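Local coordinates for P-granule scaffold (Caenorhabditis japonica, PDB 5W4A), which probably serves as a dimerising scaffold for germ granules, the P granules in which mRNA is repressed, through its helical N-terminal domain, at residues E152-C164 and L179-I193. Numbering follows the deposited sequence.
Sequences ENYEKFTELSELC and LGLEDEDTADEVEVI
Phe157 lays its ring against Thr186, whose CB sits over one face, 4.2 Å from the ring centroid in a CH-pi contact. The opposite face carries Ser161 OG from its own helix. CG stands anti to the backbone N (chi1 176°), which sends the ring across to the other segment, where CZ meets Val190 CG2 at 3.7 Å and touches Ile193 CD1. Glu189 comes in at the rim, its OE1 3.3 Å from Phe157 CE2 and its carboxylate turned 25° from the ring plane. An alanine in place of Phe157 would probably take the aromatic surface from under Thr186, Val190 and Ile193 and open a gap between the helices.

In this mostly helical domain the axes of segments 153-160 and 187-193 run in the same general direction, 27° apart, and come no closer than 11.9 Å; helix 169-179 lies between them in sequence, its Thr176 touching Phe157 and Val190. That helix ends in a Schellman motif at Gly180; beyond it Leu181 lays CD2 against the Asn153 amide, 3.6 Å from CG, while its CD1 meets Leu160 CD1. Thr186 OG1 gives its proton to Leu181 O, in the carbonyl plane on a lone pair, and accepts from Asp183 N, two bonds that fix the threonine's rotation. One water links Tyr154 OH, Asp185 O and Glu189 OE2; Glu189 OE1 forms a salt bridge with Arg128 of the second subunit.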
# COMPACT_ATOMS: atom_id res chain seq x y z
N GLU C 152 11.35 -2.82 15.31
CA GLU C 152 10.54 -3.31 16.41
C GLU C 152 9.31 -4.02 15.85
O GLU C 152 8.94 -3.81 14.69
CB GLU C 152 10.12 -2.16 17.35
CG GLU C 152 11.28 -1.41 17.99
CD GLU C 152 12.25 -2.33 18.73
OE1 GLU C 152 11.82 -3.40 19.22
OE2 GLU C 152 13.46 -1.99 18.79
N ASN C 153 8.66 -4.83 16.69
CA ASN C 153 7.53 -5.63 16.21
C ASN C 153 6.40 -4.78 15.64
O ASN C 153 5.76 -5.19 14.67
CB ASN C 153 6.97 -6.50 17.34
CG ASN C 153 7.76 -7.76 17.56
OD1 ASN C 153 8.74 -8.03 16.87
ND2 ASN C 153 7.32 -8.55 18.52
N TYR C 154 6.08 -3.64 16.25
CA TYR C 154 4.91 -2.90 15.78
C TYR C 154 5.13 -2.37 14.37
O TYR C 154 4.24 -2.45 13.52
CB TYR C 154 4.59 -1.76 16.76
CG TYR C 154 3.33 -1.01 16.42
CD1 TYR C 154 3.39 0.17 15.69
CD2 TYR C 154 2.09 -1.48 16.82
CE1 TYR C 154 2.24 0.86 15.35
CE2 TYR C 154 0.93 -0.78 16.50
CZ TYR C 154 1.02 0.38 15.77
OH TYR C 154 -0.12 1.09 15.46
N GLU C 155 6.34 -1.88 14.09
CA GLU C 155 6.70 -1.44 12.76
C GLU C 155 6.68 -2.61 11.79
O GLU C 155 6.16 -2.50 10.67
CB GLU C 155 8.09 -0.77 12.78
CG GLU C 155 8.51 -0.26 11.43
CD GLU C 155 9.93 0.29 11.35
OE1 GLU C 155 10.73 0.13 12.30
OE2 GLU C 155 10.25 0.86 10.29
N LYS C 156 7.24 -3.74 12.21
CA LYS C 156 7.25 -4.91 11.35
C LYS C 156 5.83 -5.35 11.01
O LYS C 156 5.53 -5.65 9.85
CB LYS C 156 8.05 -6.03 12.02
CG LYS C 156 8.51 -7.09 11.10
CD LYS C 156 9.42 -8.15 11.78
CE LYS C 156 10.04 -9.11 10.73
NZ LYS C 156 10.95 -10.23 11.25
N PHE C 157 4.94 -5.37 12.01
CA PHE C 157 3.53 -5.67 11.76
C PHE C 157 2.90 -4.67 10.78
O PHE C 157 2.18 -5.06 9.86
CB PHE C 157 2.75 -5.69 13.07
CG PHE C 157 1.29 -5.90 12.86
CD1 PHE C 157 0.82 -7.15 12.48
CD2 PHE C 157 0.38 -4.86 13.00
CE1 PHE C 157 -0.51 -7.35 12.26
CE2 PHE C 157 -0.96 -5.08 12.79
CZ PHE C 157 -1.40 -6.33 12.41
N THR C 158 3.19 -3.38 10.96
CA THR C 158 2.65 -2.36 10.07
C THR C 158 3.08 -2.60 8.63
O THR C 158 2.26 -2.49 7.70
CB THR C 158 3.11 -0.97 10.55
OG1 THR C 158 2.60 -0.75 11.88
CG2 THR C 158 2.62 0.12 9.65
N GLU C 159 4.35 -2.93 8.42
CA GLU C 159 4.84 -3.13 7.06
C GLU C 159 4.32 -4.45 6.46
O GLU C 159 3.90 -4.49 5.30
CB GLU C 159 6.37 -3.07 7.01
CG GLU C 159 6.93 -1.70 7.42
CD GLU C 159 6.51 -0.53 6.51
OE1 GLU C 159 5.94 -0.72 5.42
OE2 GLU C 159 6.78 0.64 6.91
N LEU C 160 4.32 -5.53 7.25
CA LEU C 160 3.75 -6.79 6.76
C LEU C 160 2.27 -6.66 6.44
O LEU C 160 1.74 -7.38 5.58
CB LEU C 160 3.96 -7.88 7.81
CG LEU C 160 5.37 -8.42 7.93
CD1 LEU C 160 5.57 -9.21 9.21
CD2 LEU C 160 5.70 -9.29 6.71
N SER C 161 1.55 -5.79 7.15
CA SER C 161 0.14 -5.58 6.88
C SER C 161 -0.10 -5.14 5.45
O SER C 161 -1.19 -5.37 4.91
CB SER C 161 -0.44 -4.54 7.84
OG SER C 161 -0.59 -5.05 9.17
N GLU C 162 0.91 -4.53 4.81
CA GLU C 162 0.75 -4.11 3.41
C GLU C 162 0.53 -5.31 2.50
O GLU C 162 0.00 -5.14 1.39
CB GLU C 162 1.99 -3.32 2.95
CG GLU C 162 2.15 -1.96 3.62
CD GLU C 162 1.06 -0.99 3.25
OE1 GLU C 162 0.68 -0.93 2.05
OE2 GLU C 162 0.53 -0.35 4.18
N LEU C 163 0.86 -6.53 2.95
CA LEU C 163 0.54 -7.72 2.15
C LEU C 163 -0.95 -7.83 1.86
O LEU C 163 -1.34 -8.37 0.83
CB LEU C 163 1.04 -8.99 2.87
CG LEU C 163 2.55 -9.09 2.90
CD1 LEU C 163 2.97 -10.17 3.92
CD2 LEU C 163 3.15 -9.40 1.50
N CYS C 164 -1.80 -7.34 2.77
CA CYS C 164 -3.24 -7.39 2.58
C CYS C 164 -3.67 -6.58 1.37
O CYS C 164 -4.70 -6.90 0.77
CB CYS C 164 -3.96 -6.91 3.83
SG CYS C 164 -3.56 -7.91 5.30
N LEU C 179 5.68 -14.88 14.36
CA LEU C 179 6.53 -13.86 14.96
C LEU C 179 5.94 -13.25 16.21
O LEU C 179 6.56 -12.35 16.78
CB LEU C 179 6.82 -12.76 13.95
CG LEU C 179 7.58 -13.26 12.71
CD1 LEU C 179 7.72 -12.12 11.74
CD2 LEU C 179 8.92 -13.89 13.07
N GLY C 180 4.74 -13.67 16.61
CA GLY C 180 4.15 -13.15 17.83
C GLY C 180 3.81 -11.68 17.76
O GLY C 180 4.04 -10.94 18.72
N LEU C 181 3.27 -11.23 16.63
CA LEU C 181 3.01 -9.81 16.46
C LEU C 181 1.66 -9.36 17.01
O LEU C 181 1.38 -8.15 16.99
CB LEU C 181 3.10 -9.42 14.97
CG LEU C 181 4.43 -9.85 14.32
CD1 LEU C 181 4.43 -9.51 12.85
CD2 LEU C 181 5.62 -9.23 15.01
N GLU C 182 0.79 -10.28 17.44
CA GLU C 182 -0.49 -9.89 18.02
C GLU C 182 -0.29 -9.49 19.48
O GLU C 182 0.18 -10.30 20.29
CB GLU C 182 -1.51 -11.02 17.87
CG GLU C 182 -2.90 -10.58 18.33
CD GLU C 182 -3.96 -11.68 18.20
OE1 GLU C 182 -3.64 -12.78 17.70
OE2 GLU C 182 -5.11 -11.41 18.59
N ASP C 183 -0.63 -8.26 19.82
CA ASP C 183 -0.57 -7.79 21.20
C ASP C 183 -1.72 -6.81 21.40
O ASP C 183 -2.57 -6.65 20.52
CB ASP C 183 0.82 -7.20 21.52
CG ASP C 183 1.10 -5.87 20.79
OD1 ASP C 183 0.18 -5.22 20.25
OD2 ASP C 183 2.28 -5.47 20.77
N GLU C 184 -1.77 -6.15 22.57
CA GLU C 184 -2.91 -5.28 22.84
C GLU C 184 -3.03 -4.14 21.82
O GLU C 184 -4.15 -3.70 21.51
CB GLU C 184 -2.82 -4.73 24.27
CG GLU C 184 -1.63 -3.81 24.51
CD GLU C 184 -1.48 -3.38 25.97
OE1 GLU C 184 -2.23 -3.88 26.83
OE2 GLU C 184 -0.59 -2.53 26.24
N ASP C 185 -1.91 -3.67 21.27
CA ASP C 185 -1.94 -2.57 20.30
C ASP C 185 -2.37 -3.04 18.90
O ASP C 185 -3.00 -2.27 18.17
CB ASP C 185 -0.55 -1.92 20.22
CG ASP C 185 -0.11 -1.33 21.56
OD1 ASP C 185 -0.98 -0.74 22.22
OD2 ASP C 185 1.07 -1.50 21.93
N THR C 186 -2.07 -4.27 18.52
CA THR C 186 -2.33 -4.72 17.15
C THR C 186 -3.55 -5.62 17.05
O THR C 186 -3.93 -5.99 15.94
CB THR C 186 -1.12 -5.48 16.61
OG1 THR C 186 -0.93 -6.66 17.41
CG2 THR C 186 0.17 -4.62 16.60
N ALA C 187 -4.16 -5.99 18.18
CA ALA C 187 -5.18 -7.04 18.18
C ALA C 187 -6.35 -6.75 17.25
O ALA C 187 -6.83 -7.65 16.53
CB ALA C 187 -5.67 -7.28 19.60
N ASP C 188 -6.87 -5.52 17.25
CA ASP C 188 -8.02 -5.24 16.40
C ASP C 188 -7.66 -5.36 14.92
O ASP C 188 -8.48 -5.83 14.11
CB ASP C 188 -8.56 -3.84 16.72
CG ASP C 188 -9.28 -3.79 18.08
OD1 ASP C 188 -9.39 -4.85 18.74
OD2 ASP C 188 -9.71 -2.70 18.47
N GLU C 189 -6.45 -4.96 14.54
CA GLU C 189 -6.04 -5.10 13.15
C GLU C 189 -5.79 -6.56 12.78
O GLU C 189 -6.13 -6.98 11.67
CB GLU C 189 -4.78 -4.26 12.91
CG GLU C 189 -5.07 -2.76 12.98
CD GLU C 189 -3.85 -1.90 13.25
OE1 GLU C 189 -2.73 -2.24 12.80
OE2 GLU C 189 -4.00 -0.86 13.95
N VAL C 190 -5.19 -7.33 13.70
CA VAL C 190 -5.01 -8.76 13.46
C VAL C 190 -6.35 -9.42 13.21
O VAL C 190 -6.49 -10.26 12.31
CB VAL C 190 -4.26 -9.42 14.62
CG1 VAL C 190 -4.20 -10.96 14.45
CG2 VAL C 190 -2.85 -8.85 14.76
N GLU C 191 -7.38 -9.01 13.96
CA GLU C 191 -8.71 -9.58 13.75
C GLU C 191 -9.24 -9.30 12.35
O GLU C 191 -9.85 -10.18 11.73
CB GLU C 191 -9.68 -9.08 14.83
CG GLU C 191 -11.04 -9.71 14.67
CD GLU C 191 -12.05 -9.24 15.70
OE1 GLU C 191 -12.01 -8.05 16.10
OE2 GLU C 191 -12.89 -10.08 16.10
N VAL C 192 -9.02 -8.09 11.81
CA VAL C 192 -9.44 -7.80 10.45
C VAL C 192 -8.69 -8.69 9.44
O VAL C 192 -9.28 -9.22 8.49
CB VAL C 192 -9.24 -6.30 10.14
CG1 VAL C 192 -9.57 -6.03 8.67
CG2 VAL C 192 -10.09 -5.44 11.08
N ILE C 193 -7.37 -8.83 9.61
CA ILE C 193 -6.57 -9.67 8.72
C ILE C 193 -7.07 -11.11 8.77
O ILE C 193 -7.25 -11.75 7.72
CB ILE C 193 -5.08 -9.60 9.09
CG1 ILE C 193 -4.56 -8.19 8.87
CG2 ILE C 193 -4.25 -10.59 8.25
CD1 ILE C 193 -3.12 -7.96 9.31
O HOH W 1 4.34 -8.10 19.59
O HOH W 2 9.13 -11.47 16.58
O HOH W 3 7.35 -11.41 19.46
O HOH W 4 -2.46 -0.13 16.07
O HOH W 5 -2.47 -3.17 10.20